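PDB 1S7K: acetyl transferase from Salmonella typhimurium, which transfers acetyl groups, as a coenzyme A-dependent enzyme of the GNAT family, to the N-terminal amine of ribosomal protein L7/L12. Local coordinates for residues 16-21 and 71-76; 85-90 and 97-102; 131-136 and 177-182; 153-158 and 171-176. All blocks are in the same frame, centred on the assembly; numbering follows the deposited sequence.

Interaction 1 of 4, residues 16-21 and 71-76; sequences LRAADE and KMYLIF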
loop_
_atom_site.group_PDB
_atom_site.type_symbol
_atom_site.label_atom_id
_atom_site.label_comp_id
_atom_site.label_asym_id
_atom_site.label_seq_id
_atom_site.Cartn_x
_atom_site.Cartn_y
_atom_site.Cartn_z
ATOM N N LEU A 16 24.724 2.218 -8.008
ATOM C CA LEU A 16 23.364 1.871 -8.473
ATOM C C LEU A 16 23.203 2.586 -9.816
ATOM O O LEU A 16 23.640 3.736 -9.957
ATOM C CB LEU A 16 22.318 2.432 -7.513
ATOM C CG LEU A 16 22.305 1.861 -6.098
ATOM C CD1 LEU A 16 21.377 2.686 -5.221
ATOM C CD2 LEU A 16 21.782 0.401 -6.196
ATOM N N ARG A 17 22.637 1.895 -10.793
ATOM C CA ARG A 17 22.361 2.499 -12.072
ATOM C C ARG A 17 20.850 2.335 -12.319
ATOM O O ARG A 17 20.288 1.243 -12.117
ATOM C CB ARG A 17 23.168 1.797 -13.190
ATOM C CG ARG A 17 24.682 1.787 -12.944
ATOM C CD ARG A 17 25.477 1.101 -14.061
ATOM N NE ARG A 17 26.895 0.978 -13.679
ATOM C CZ ARG A 17 27.794 0.211 -14.302
ATOM N NH1 ARG A 17 29.057 0.155 -13.873
ATOM N NH2 ARG A 17 27.450 -0.502 -15.367
ATOM N N ALA A 18 20.184 3.423 -12.701
ATOM C CA ALA A 18 18.753 3.293 -13.027
ATOM C C ALA A 18 18.603 2.237 -14.108
ATOM O O ALA A 18 19.348 2.214 -15.098
ATOM C CB ALA A 18 18.188 4.593 -13.517
ATOM N N ALA A 19 17.667 1.317 -13.909
ATOM C CA ALA A 19 17.400 0.261 -14.894
ATOM C C ALA A 19 17.185 0.877 -16.289
ATOM O O ALA A 19 16.408 1.825 -16.470
ATOM C CB ALA A 19 16.175 -0.538 -14.495
ATOM N N ASP A 20 17.896 0.351 -17.262
ATOM C CA ASP A 20 17.770 0.858 -18.622
ATOM C C ASP A 20 17.497 -0.256 -19.592
ATOM O O ASP A 20 17.814 -1.407 -19.324
ATOM C CB ASP A 20 19.061 1.542 -19.056
ATOM C CG ASP A 20 18.923 2.190 -20.397
ATOM O OD1 ASP A 20 18.332 3.300 -20.478
ATOM O OD2 ASP A 20 19.378 1.576 -21.376
ATOM N N GLU A 21 16.918 0.087 -20.744
ATOM C CA GLU A 21 16.647 -0.931 -21.738
ATOM C C GLU A 21 17.958 -1.701 -22.005
ATOM O O GLU A 21 17.937 -2.921 -22.199
ATOM C CB GLU A 21 16.110 -0.284 -23.027
ATOM C CG GLU A 21 14.690 -0.702 -23.365
ATOM C CD GLU A 21 14.605 -2.158 -23.823
ATOM O OE1 GLU A 21 15.400 -2.981 -23.308
ATOM O OE2 GLU A 21 13.744 -2.482 -24.684
ATOM N N LYS A 71 10.773 3.022 -8.452
ATOM C CA LYS A 71 12.133 3.187 -8.959
ATOM C C LYS A 71 12.705 1.831 -9.131
ATOM O O LYS A 71 12.413 0.913 -8.334
ATOM C CB LYS A 71 13.038 3.967 -7.999
ATOM C CG LYS A 71 12.619 5.459 -7.792
ATOM C CD LYS A 71 12.856 6.302 -9.130
ATOM C CE LYS A 71 12.233 7.729 -9.026
ATOM N NZ LYS A 71 12.511 8.369 -10.376
ATOM N N MET A 72 13.481 1.641 -10.192
ATOM C CA MET A 72 14.126 0.365 -10.311
ATOM C C MET A 72 15.618 0.620 -10.598
ATOM O O MET A 72 15.943 1.177 -11.651
ATOM C CB MET A 72 13.527 -0.495 -11.426
ATOM C CG MET A 72 14.299 -1.798 -11.573
ATOM S SD MET A 72 13.657 -2.686 -12.994
ATOM C CE MET A 72 14.438 -4.076 -12.828
ATOM N N TYR A 73 16.495 0.249 -9.644
ATOM C CA TYR A 73 17.912 0.409 -9.846
ATOM C C TYR A 73 18.610 -0.948 -9.882
ATOM O O TYR A 73 18.225 -1.915 -9.221
ATOM C CB TYR A 73 18.514 1.283 -8.700
ATOM C CG TYR A 73 18.056 2.719 -8.684
ATOM C CD1 TYR A 73 18.689 3.688 -9.487
ATOM C CD2 TYR A 73 17.004 3.129 -7.866
ATOM C CE1 TYR A 73 18.256 5.060 -9.464
ATOM C CE2 TYR A 73 16.560 4.465 -7.851
ATOM C CZ TYR A 73 17.194 5.423 -8.648
ATOM O OH TYR A 73 16.778 6.746 -8.597
ATOM N N LEU A 74 19.677 -1.010 -10.663
ATOM C CA LEU A 74 20.524 -2.177 -10.771
ATOM C C LEU A 74 21.791 -1.909 -9.911
ATOM O O LEU A 74 22.390 -0.819 -9.994
ATOM C CB LEU A 74 20.930 -2.386 -12.241
ATOM C CG LEU A 74 19.789 -2.920 -13.083
ATOM C CD1 LEU A 74 20.294 -3.304 -14.483
ATOM C CD2 LEU A 74 19.292 -4.207 -12.418
ATOM N N ILE A 75 22.157 -2.883 -9.092
ATOM C CA ILE A 75 23.328 -2.834 -8.200
ATOM C C ILE A 75 24.500 -3.462 -8.951
ATOM O O ILE A 75 24.394 -4.621 -9.361
ATOM C CB ILE A 75 23.097 -3.698 -6.923
ATOM C CG1 ILE A 75 21.982 -3.128 -6.017
ATOM C CG2 ILE A 75 24.393 -3.745 -6.044
ATOM C CD1 ILE A 75 21.493 -4.276 -5.031
ATOM N N PHE A 76 25.598 -2.710 -9.091
ATOM C CA PHE A 76 26.819 -3.169 -9.755
ATOM C C PHE A 76 27.942 -3.171 -8.753
ATOM O O PHE A 76 28.126 -2.217 -8.009
ATOM C CB PHE A 76 27.210 -2.272 -10.917
ATOM C CG PHE A 76 26.366 -2.471 -12.108
ATOM C CD1 PHE A 76 25.186 -1.732 -12.291
ATOM C CD2 PHE A 76 26.723 -3.425 -13.050
ATOM C CE1 PHE A 76 24.383 -1.956 -13.397
ATOM C CE2 PHE A 76 25.931 -3.656 -14.159
ATOM C CZ PHE A 76 24.753 -2.913 -14.332
#

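Interaction 2 of 4, residues 85-90 and 97-102; sequences LSFNAI and AYIGYW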
loop_
_atom_site.group_PDB
_atom_site.type_symbol
_atom_site.label_atom_id
_atom_site.label_comp_id
_atom_site.label_asym_id
_atom_site.label_seq_id
_atom_site.Cartn_x
_atom_site.Cartn_y
_atom_site.Cartn_z
ATOM N N LEU A 85 17.708 -3.158 -6.685
ATOM C CA LEU A 85 17.252 -2.416 -5.501
ATOM C C LEU A 85 16.104 -1.519 -6.027
ATOM O O LEU A 85 16.317 -0.648 -6.933
ATOM C CB LEU A 85 18.373 -1.561 -4.924
ATOM C CG LEU A 85 17.995 -0.734 -3.703
ATOM C CD1 LEU A 85 17.273 -1.591 -2.707
ATOM C CD2 LEU A 85 19.254 -0.120 -3.066
ATOM N N SER A 86 14.892 -1.755 -5.499
ATOM C CA SER A 86 13.692 -1.044 -5.972
ATOM C C SER A 86 12.886 -0.314 -4.934
ATOM O O SER A 86 12.979 -0.630 -3.754
ATOM C CB SER A 86 12.714 -2.034 -6.632
ATOM O OG SER A 86 13.307 -2.713 -7.738
ATOM N N PHE A 87 12.108 0.669 -5.380
ATOM C CA PHE A 87 11.136 1.319 -4.542
ATOM C C PHE A 87 9.922 0.684 -5.296
ATOM O O PHE A 87 9.585 1.098 -6.424
ATOM C CB PHE A 87 11.157 2.847 -4.705
ATOM C CG PHE A 87 12.228 3.539 -3.923
ATOM C CD1 PHE A 87 12.702 4.799 -4.319
ATOM C CD2 PHE A 87 12.756 2.967 -2.784
ATOM C CE1 PHE A 87 13.702 5.461 -3.590
ATOM C CE2 PHE A 87 13.751 3.624 -2.043
ATOM C CZ PHE A 87 14.235 4.876 -2.452
ATOM N N ASN A 88 9.350 -0.374 -4.709
ATOM C CA ASN A 88 8.262 -1.075 -5.370
ATOM C C ASN A 88 7.138 -0.133 -5.735
ATOM O O ASN A 88 6.482 -0.327 -6.775
ATOM C CB ASN A 88 7.714 -2.185 -4.513
ATOM C CG ASN A 88 8.731 -3.275 -4.274
ATOM O OD1 ASN A 88 9.531 -3.584 -5.152
ATOM N ND2 ASN A 88 8.688 -3.883 -3.082
ATOM N N ALA A 89 6.862 0.845 -4.880
ATOM C CA ALA A 89 5.818 1.833 -5.172
ATOM C C ALA A 89 6.195 3.095 -4.412
ATOM O O ALA A 89 6.932 3.036 -3.409
ATOM C CB ALA A 89 4.468 1.363 -4.683
ATOM N N ILE A 90 5.651 4.229 -4.839
ATOM C CA ILE A 90 5.894 5.509 -4.170
ATOM C C ILE A 90 4.542 6.171 -4.056
ATOM O O ILE A 90 3.686 5.961 -4.936
ATOM C CB ILE A 90 6.834 6.412 -4.999
ATOM C CG1 ILE A 90 8.257 5.813 -4.981
ATOM C CG2 ILE A 90 6.844 7.841 -4.453
ATOM C CD1 ILE A 90 9.220 6.445 -5.984
ATOM N N ALA A 97 8.134 5.643 0.177
ATOM C CA ALA A 97 8.525 4.592 -0.753
ATOM C C ALA A 97 8.620 3.260 -0.047
ATOM O O ALA A 97 9.099 3.217 1.102
ATOM C CB ALA A 97 9.842 4.917 -1.375
ATOM N N TYR A 98 8.184 2.190 -0.708
ATOM C CA TYR A 98 8.307 0.845 -0.132
ATOM C C TYR A 98 9.498 0.188 -0.860
ATOM O O TYR A 98 9.604 0.201 -2.086
ATOM C CB TYR A 98 7.024 0.048 -0.360
ATOM C CG TYR A 98 5.853 0.734 0.313
ATOM C CD1 TYR A 98 5.126 1.724 -0.327
ATOM C CD2 TYR A 98 5.544 0.440 1.626
ATOM C CE1 TYR A 98 4.084 2.424 0.366
ATOM C CE2 TYR A 98 4.544 1.114 2.316
ATOM C CZ TYR A 98 3.821 2.088 1.698
ATOM O OH TYR A 98 2.810 2.693 2.408
ATOM N N ILE A 99 10.413 -0.340 -0.092
ATOM C CA ILE A 99 11.632 -0.920 -0.655
ATOM C C ILE A 99 11.562 -2.424 -1.026
ATOM O O ILE A 99 11.057 -3.246 -0.259
ATOM C CB ILE A 99 12.804 -0.734 0.378
ATOM C CG1 ILE A 99 13.181 0.750 0.520
ATOM C CG2 ILE A 99 14.003 -1.590 -0.053
ATOM C CD1 ILE A 99 13.785 1.167 1.884
ATOM N N GLY A 100 12.145 -2.806 -2.151
ATOM C CA GLY A 100 12.168 -4.248 -2.494
ATOM C C GLY A 100 13.583 -4.507 -3.016
ATOM O O GLY A 100 14.183 -3.577 -3.457
ATOM N N TYR A 101 14.150 -5.705 -2.873
ATOM C CA TYR A 101 15.505 -5.934 -3.409
ATOM C C TYR A 101 15.741 -7.416 -3.570
ATOM O O TYR A 101 15.018 -8.243 -2.986
ATOM C CB TYR A 101 16.607 -5.424 -2.443
ATOM C CG TYR A 101 16.982 -6.440 -1.330
ATOM C CD1 TYR A 101 18.150 -7.217 -1.401
ATOM C CD2 TYR A 101 16.174 -6.603 -0.225
ATOM C CE1 TYR A 101 18.500 -8.147 -0.359
ATOM C CE2 TYR A 101 16.507 -7.524 0.822
ATOM C CZ TYR A 101 17.668 -8.301 0.747
ATOM O OH TYR A 101 17.915 -9.233 1.779
ATOM N N TRP A 102 16.735 -7.738 -4.397
ATOM C CA TRP A 102 17.181 -9.110 -4.527
ATOM C C TRP A 102 18.584 -9.113 -5.082
ATOM O O TRP A 102 18.930 -8.306 -5.950
ATOM C CB TRP A 102 16.205 -9.977 -5.328
ATOM C CG TRP A 102 16.047 -9.703 -6.707
ATOM C CD1 TRP A 102 15.126 -8.877 -7.290
ATOM C CD2 TRP A 102 16.831 -10.273 -7.770
ATOM N NE1 TRP A 102 15.300 -8.893 -8.692
ATOM C CE2 TRP A 102 16.339 -9.742 -8.993
ATOM C CE3 TRP A 102 17.907 -11.178 -7.805
ATOM C CZ2 TRP A 102 16.897 -10.098 -10.254
ATOM C CZ3 TRP A 102 18.460 -11.529 -9.067
ATOM C CH2 TRP A 102 17.954 -10.990 -10.255
#

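Interaction 3 of 4, residues 131-136 and 177-182; sequences RRFVIK and RIIDAD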
loop_
_atom_site.group_PDB
_atom_site.type_symbol
_atom_site.label_atom_id
_atom_site.label_comp_id
_atom_site.label_asym_id
_atom_site.label_seq_id
_atom_site.Cartn_x
_atom_site.Cartn_y
_atom_site.Cartn_z
ATOM N N ARG A 131 10.962 11.028 1.899
ATOM C CA ARG A 131 11.385 11.213 3.285
ATOM C C ARG A 131 11.056 9.983 4.185
ATOM O O ARG A 131 11.674 9.797 5.198
ATOM C CB ARG A 131 10.678 12.421 3.923
ATOM C CG ARG A 131 9.134 12.216 4.076
ATOM C CD ARG A 131 8.478 13.563 4.347
ATOM N NE ARG A 131 9.013 14.138 5.585
ATOM C CZ ARG A 131 8.703 13.700 6.818
ATOM N NH1 ARG A 131 7.869 12.685 7.013
ATOM N NH2 ARG A 131 9.235 14.300 7.864
ATOM N N ARG A 132 10.121 9.141 3.766
ATOM C CA ARG A 132 9.702 7.982 4.553
ATOM C C ARG A 132 10.025 6.714 3.725
ATOM O O ARG A 132 9.479 6.496 2.629
ATOM C CB ARG A 132 8.184 8.051 4.865
ATOM C CG ARG A 132 7.693 6.819 5.778
ATOM C CD ARG A 132 6.141 6.927 6.078
ATOM N NE ARG A 132 5.590 5.605 6.327
ATOM C CZ ARG A 132 5.794 4.897 7.440
ATOM N NH1 ARG A 132 5.316 3.662 7.532
ATOM N NH2 ARG A 132 6.369 5.451 8.508
ATOM N N PHE A 133 10.941 5.894 4.236
ATOM C CA PHE A 133 11.346 4.712 3.498
ATOM C C PHE A 133 10.822 3.526 4.232
ATOM O O PHE A 133 11.059 3.408 5.441
ATOM C CB PHE A 133 12.885 4.642 3.411
ATOM C CG PHE A 133 13.489 5.836 2.747
ATOM C CD1 PHE A 133 13.846 6.950 3.501
ATOM C CD2 PHE A 133 13.618 5.875 1.361
ATOM C CE1 PHE A 133 14.322 8.086 2.889
ATOM C CE2 PHE A 133 14.106 7.036 0.730
ATOM C CZ PHE A 133 14.462 8.147 1.516
ATOM N N VAL A 134 10.099 2.667 3.537
ATOM C CA VAL A 134 9.461 1.546 4.204
ATOM C C VAL A 134 9.861 0.200 3.731
ATOM O O VAL A 134 10.036 0.029 2.544
ATOM C CB VAL A 134 7.924 1.648 4.011
ATOM C CG1 VAL A 134 7.188 0.506 4.744
ATOM C CG2 VAL A 134 7.461 3.057 4.582
ATOM N N ILE A 135 10.091 -0.735 4.667
ATOM C CA ILE A 135 10.396 -2.142 4.288
ATOM C C ILE A 135 9.314 -3.017 4.870
ATOM O O ILE A 135 9.149 -3.055 6.119
ATOM C CB ILE A 135 11.738 -2.655 4.864
ATOM C CG1 ILE A 135 12.884 -2.002 4.086
ATOM C CG2 ILE A 135 11.793 -4.254 4.763
ATOM C CD1 ILE A 135 14.324 -2.138 4.685
ATOM N N LYS A 136 8.559 -3.699 4.003
ATOM C CA LYS A 136 7.561 -4.660 4.488
ATOM C C LYS A 136 8.182 -5.993 4.121
ATOM O O LYS A 136 8.594 -6.167 2.938
ATOM C CB LYS A 136 6.229 -4.490 3.726
ATOM C CG LYS A 136 5.457 -3.240 4.074
ATOM C CD LYS A 136 4.370 -2.932 3.036
ATOM C CE LYS A 136 3.247 -3.877 3.120
ATOM N NZ LYS A 136 2.337 -3.636 1.922
ATOM N N ARG A 177 12.000 4.111 8.102
ATOM C CA ARG A 177 13.042 5.063 8.459
ATOM C C ARG A 177 12.662 6.382 7.831
ATOM O O ARG A 177 12.318 6.403 6.629
ATOM C CB ARG A 177 14.400 4.645 7.869
ATOM C CG ARG A 177 15.519 5.468 8.542
ATOM C CD ARG A 177 16.889 4.755 8.459
ATOM N NE ARG A 177 17.931 5.751 8.604
ATOM C CZ ARG A 177 19.179 5.618 8.172
ATOM N NH1 ARG A 177 19.579 4.496 7.580
ATOM N NH2 ARG A 177 20.001 6.673 8.247
ATOM N N ILE A 178 12.704 7.467 8.621
ATOM C CA ILE A 178 12.412 8.805 8.110
ATOM C C ILE A 178 13.776 9.551 8.025
ATOM O O ILE A 178 14.598 9.491 8.974
ATOM C CB ILE A 178 11.506 9.611 9.070
ATOM C CG1 ILE A 178 10.183 8.856 9.358
ATOM C CG2 ILE A 178 11.271 11.057 8.503
ATOM C CD1 ILE A 178 9.218 8.809 8.255
ATOM N N ILE A 179 14.024 10.213 6.900
ATOM C CA ILE A 179 15.248 11.022 6.716
ATOM C C ILE A 179 14.774 12.355 6.043
ATOM O O ILE A 179 14.481 12.420 4.838
ATOM C CB ILE A 179 16.296 10.272 5.792
ATOM C CG1 ILE A 179 16.675 8.931 6.410
ATOM C CG2 ILE A 179 17.527 11.097 5.705
ATOM C CD1 ILE A 179 17.707 8.078 5.558
ATOM N N ASP A 180 14.671 13.399 6.865
ATOM C CA ASP A 180 14.172 14.725 6.434
ATOM C C ASP A 180 14.615 15.670 7.564
ATOM O O ASP A 180 15.742 15.515 8.074
ATOM C CB ASP A 180 12.652 14.699 6.354
ATOM C CG ASP A 180 12.058 15.906 5.586
ATOM O OD1 ASP A 180 12.821 16.711 4.993
ATOM O OD2 ASP A 180 10.815 15.995 5.548
ATOM N N ALA A 181 13.744 16.579 7.996
ATOM C CA ALA A 181 14.114 17.546 9.061
ATOM C C ALA A 181 14.128 16.915 10.453
ATOM O O ALA A 181 13.587 15.798 10.661
ATOM C CB ALA A 181 13.164 18.777 9.009
ATOM N N ASP A 182 14.760 17.612 11.399
ATOM C CA ASP A 182 14.877 17.133 12.761
ATOM C C ASP A 182 13.526 17.079 13.457
ATOM O O ASP A 182 12.598 17.728 12.981
ATOM C CB ASP A 182 15.807 18.034 13.593
ATOM C CG ASP A 182 17.273 17.747 13.374
ATOM O OD1 ASP A 182 17.625 16.642 12.851
ATOM O OD2 ASP A 182 18.061 18.656 13.743
ATOM O OXT ASP A 182 13.471 16.383 14.476
#

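Interaction 4 of 4, residues 153-158 and 171-176; sequences FTLEGC and DVNMYA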
loop_
_atom_site.group_PDB
_atom_site.type_symbol
_atom_site.label_atom_id
_atom_site.label_comp_id
_atom_site.label_asym_id
_atom_site.label_seq_id
_atom_site.Cartn_x
_atom_site.Cartn_y
_atom_site.Cartn_z
ATOM N N PHE A 153 16.198 0.753 10.703
ATOM C CA PHE A 153 14.772 0.971 10.492
ATOM C C PHE A 153 14.070 0.663 11.824
ATOM O O PHE A 153 14.525 -0.192 12.598
ATOM C CB PHE A 153 14.199 0.026 9.418
ATOM C CG PHE A 153 14.489 0.439 7.984
ATOM C CD1 PHE A 153 15.785 0.448 7.481
ATOM C CD2 PHE A 153 13.449 0.865 7.147
ATOM C CE1 PHE A 153 16.040 0.872 6.172
ATOM C CE2 PHE A 153 13.674 1.292 5.844
ATOM C CZ PHE A 153 14.978 1.306 5.344
ATOM N N THR A 154 12.947 1.316 12.084
ATOM C CA THR A 154 12.213 1.058 13.318
ATOM C C THR A 154 11.063 0.148 12.958
ATOM O O THR A 154 10.419 0.394 11.943
ATOM C CB THR A 154 11.640 2.385 13.873
ATOM O OG1 THR A 154 12.740 3.216 14.276
ATOM C CG2 THR A 154 10.725 2.077 15.097
ATOM N N LEU A 155 10.855 -0.938 13.722
ATOM C CA LEU A 155 9.712 -1.829 13.459
ATOM C C LEU A 155 8.460 -1.092 13.975
ATOM O O LEU A 155 8.341 -0.809 15.176
ATOM C CB LEU A 155 9.874 -3.162 14.214
ATOM C CG LEU A 155 8.716 -4.201 14.081
ATOM C CD1 LEU A 155 8.557 -4.648 12.661
ATOM C CD2 LEU A 155 9.016 -5.405 14.930
ATOM N N GLU A 156 7.576 -0.751 13.046
ATOM C CA GLU A 156 6.320 -0.054 13.345
ATOM C C GLU A 156 5.160 -0.974 13.644
ATOM O O GLU A 156 4.176 -0.542 14.290
ATOM C CB GLU A 156 5.934 0.826 12.167
ATOM C CG GLU A 156 6.945 1.942 11.948
ATOM C CD GLU A 156 6.488 2.881 10.826
ATOM O OE1 GLU A 156 6.853 4.052 10.844
ATOM O OE2 GLU A 156 5.776 2.435 9.920
ATOM N N GLY A 157 5.237 -2.221 13.161
ATOM C CA GLY A 157 4.141 -3.157 13.434
ATOM C C GLY A 157 4.288 -4.448 12.666
ATOM O O GLY A 157 5.166 -4.579 11.793
ATOM N N CYS A 158 3.348 -5.351 12.937
ATOM C CA CYS A 158 3.298 -6.680 12.309
ATOM C C CYS A 158 1.903 -6.850 11.700
ATOM O O CYS A 158 0.907 -6.821 12.438
ATOM C CB CYS A 158 3.512 -7.715 13.400
ATOM S SG CYS A 158 3.649 -9.345 12.672
ATOM N N ASP A 171 2.503 -13.541 8.219
ATOM C CA ASP A 171 2.568 -12.237 8.907
ATOM C C ASP A 171 3.760 -11.472 8.275
ATOM O O ASP A 171 4.799 -12.082 7.892
ATOM C CB ASP A 171 2.827 -12.468 10.390
ATOM C CG ASP A 171 1.600 -12.959 11.166
ATOM O OD1 ASP A 171 0.575 -13.385 10.545
ATOM O OD2 ASP A 171 1.720 -12.948 12.432
ATOM N N VAL A 172 3.643 -10.140 8.245
ATOM C CA VAL A 172 4.633 -9.263 7.629
ATOM C C VAL A 172 5.025 -8.120 8.569
ATOM O O VAL A 172 4.162 -7.448 9.066
ATOM C CB VAL A 172 4.024 -8.591 6.362
ATOM C CG1 VAL A 172 4.996 -7.536 5.729
ATOM C CG2 VAL A 172 3.746 -9.660 5.303
ATOM N N ASN A 173 6.314 -7.905 8.766
ATOM C CA ASN A 173 6.790 -6.802 9.603
ATOM C C ASN A 173 6.834 -5.546 8.749
ATOM O O ASN A 173 7.246 -5.570 7.578
ATOM C CB ASN A 173 8.192 -7.097 10.137
ATOM C CG ASN A 173 8.172 -8.028 11.355
ATOM O OD1 ASN A 173 7.203 -8.058 12.113
ATOM N ND2 ASN A 173 9.249 -8.797 11.540
ATOM N N MET A 174 6.401 -4.442 9.335
ATOM C CA MET A 174 6.487 -3.193 8.637
ATOM C C MET A 174 7.511 -2.374 9.389
ATOM O O MET A 174 7.343 -2.085 10.581
ATOM C CB MET A 174 5.134 -2.455 8.593
ATOM C CG MET A 174 5.400 -1.035 7.963
ATOM S SD MET A 174 3.898 -0.089 7.647
ATOM C CE MET A 174 3.292 -1.029 6.246
ATOM N N TYR A 175 8.556 -1.962 8.661
ATOM C CA TYR A 175 9.683 -1.166 9.185
ATOM C C TYR A 175 9.745 0.177 8.482
ATOM O O TYR A 175 9.412 0.279 7.293
ATOM C CB TYR A 175 11.013 -1.853 8.868
ATOM C CG TYR A 175 11.314 -3.123 9.627
ATOM C CD1 TYR A 175 11.942 -3.083 10.879
ATOM C CD2 TYR A 175 11.040 -4.371 9.057
ATOM C CE1 TYR A 175 12.316 -4.325 11.534
ATOM C CE2 TYR A 175 11.387 -5.559 9.685
ATOM C CZ TYR A 175 12.042 -5.531 10.932
ATOM O OH TYR A 175 12.465 -6.755 11.523
ATOM N N ALA A 176 10.159 1.210 9.183
ATOM C CA ALA A 176 10.285 2.495 8.493
ATOM C C ALA A 176 11.460 3.294 8.994
ATOM O O ALA A 176 11.901 3.145 10.141
ATOM C CB ALA A 176 8.950 3.379 8.598
#

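Interaction 1 of 4, residues 16-21 and 71-76
Arg17 turns CG anti to its carbonyl carbon (chi1 -56°) and stays extended from CG to NE, while Phe76 likewise has CG anti to its carbonyl carbon; with these torsions the two side chains cross at about a right angle. The result is a flat cation-pi stack. Guanidinium and ring planes lie 17° apart, Arg17 CZ stands 3.8 Å from the Phe76 ring centroid, and NH2 sits over the middle of the ring. The aliphatic part joins in, with Arg17 CD 3.3 Å from Phe76 CE1. A salt bridge from Arg17 NE to Glu15, plus a weak bond from NH1 to Asn79, would help fix the rotation of the guanidinium. The pair is carried by two antiparallel neighbours of the central GNAT sheet, strands 14-18 and 71-77, their local axes at 140°. Arg17 and Leu74 are a hydrogen-bonded pair: Arg17 N to Leu74 O and Leu74 N to Arg17 O both measure 2.8 Å. Past the end of strand 14-18, Ala19 N still reaches Met72 O at 2.8 Å, and Ala19 CB packs against Met72 SD at 3.6 Å. On the other face, Leu16 and Ile75 point the same way side by side, Leu16 CD2 3.5 Å from Ile75 CG1. Helix 112-127 covers them, Leu120 touching Leu16, and Ile112 and Met113, both coenzyme A-binding residues, touching Ile75. The Tyr73 ring swings past the backbone of Ala18, CD1 coming 3.6 Å from Ala18 N, and its hydroxyl is bonded to Glu6 and to Tyr124 of that helix.

Interaction 2 of 4, residues 85-90 and 97-102
Ala97 puts CB over one face of the Phe87 ring, 3.9 Å from its centroid and offset toward the rim, a CH-pi contact. Ile99 comes in at the edge of the same ring, in its plane, with CG1 3.9 Å from Phe87 CE2, while Ile90 CG1 reaches Ala97 CB at 4.0 Å. Farther along, Leu85 CD1 meets Tyr101 CB at 3.9 Å. Tyr101 has CG between its backbone N and carbonyl carbon (chi1 84°), and its ring leads away from Leu85 to Met113; both Tyr101 and Met113 contact coenzyme A when it is bound. The strands form an antiparallel beta hairpin in the middle of the GNAT sheet. Ser86 and Gly100 exchange two bonds, Ser86 N to Gly100 O and Gly100 N to Ser86 O, each 2.8 Å. Beyond Phe87 and Ile99 the register slips by one residue at Asn88, whose N makes a weak bond to Tyr98 O. The Asn88 amide lies over Gly100, which has no side chain there, ND2 3.5 Å from its CA. In the next shell, Tyr124 of helix 112-127 stacks edge-to-face with Phe87, and Tyr98 bonds Glu91 through its hydroxyl and packs on Met159 of the second subunit.

Interaction 3 of 4, residues 131-136 and 177-182
Phe133 and Arg177 form an antiparallel hydrogen-bonded pair, Phe133 N to Arg177 O at 2.8 Å and Arg177 N to Phe133 O at 2.9 Å, and the pairing runs on past Arg132 and Ile178 to Ile179 N, 2.9 Å from Arg131 O. Where strand 168-178 ends, Arg131 takes over with a salt bridge. Its chain bends at chi3 (-60°), which sets NE facing Asp180 OD2 over 2.6 Å, close to straight at 171° and within the guanidinium plane, meeting the oxygen on its anti side, somewhat out of the carboxylate plane. NH2 adds a weak bond to the same oxygen, and the two flat groups are 69° apart. Ile178 splits its branches between two arginines: CG2 rests over the face of the Arg131 guanidinium, and CD1 touches Arg132 CG at 3.5 Å. Arg132 NH1 is salt-bridged to Glu156. On the opposite face Ile179 CB nears the edge of the Phe133 ring, 4.1 Å from CE1, beside Met121 of helix 112-127. Tyr169 of the second subunit makes a cation-pi contact with Arg131, placing this end of the sheet at the dimer interface. The last strand, 168-178, lies antiparallel between 132-138 and 154-165, a strand order familiar in GNAT folds.

Interaction 4 of 4, residues 153-158 and 171-176
Thr154 and Ala176 pair through two backbone hydrogen bonds, N to O in each direction, at 2.9 Å. Farther along, Met174 O takes Glu156 N at 2.8 Å and, weakly, Gly157 N as well, so one carbonyl serves two successive residues; Met174 N returns a bond to Gly157 O. Apolar contacts gather on the Tyr175 side. Leu155 has CG anti to its backbone N (chi1 178°), and chi2 of 63° then sets CD1 over the centre of the Tyr175 ring, 3.9 Å from the centroid, a CH-pi contact. That methyl also touches Asn173 CB at 3.5 Å. Just before the strand starts, Phe153 CB packs on Tyr175 CB at 3.7 Å. Polar side chains divide by face: Tyr175 OH and Asn173 ND2 both bond Asn145 OD1 of helix 142-150, and the Tyr175 side chain lies about 4 Å from that of Cys137, a covalent coenzyme A site in another crystal. Across the sheet, Glu156 lays its carboxylate against Ala176, OE1 a tight 3.1 Å from CB, while OE2 is salt-bridged to Arg132 and OE1 accepts Lys160 N of the second subunit. Glu156 and Gly157 facing Met174 make a classic beta bulge in the C-terminal GNAT hairpin.

How the interactions relate
All four contacts belong to one mixed sheet, spread across it from one side to the other. Interactions 1 and 2 join where Tyr73 N meets Leu85 O at 2.9 Å; interactions 2 and 3 join where Ile99 N meets Val134 O at 2.7 Å, between parallel strands. Interactions 3 and 4 share strand 168-178, and Arg132 NH1 to Glu156 OE2, 2.7 Å, ties them together near the second subunit. The centres of interactions 1 and 4 lie 26 Å apart, on opposite sides of the chain's centre. Coenzyme A-binding residues adjoin three of the contacts: Ile75 of interaction 1 and Tyr101 of interaction 2 both adjoin Met113, and Tyr175 of interaction 4 adjoins Cys137.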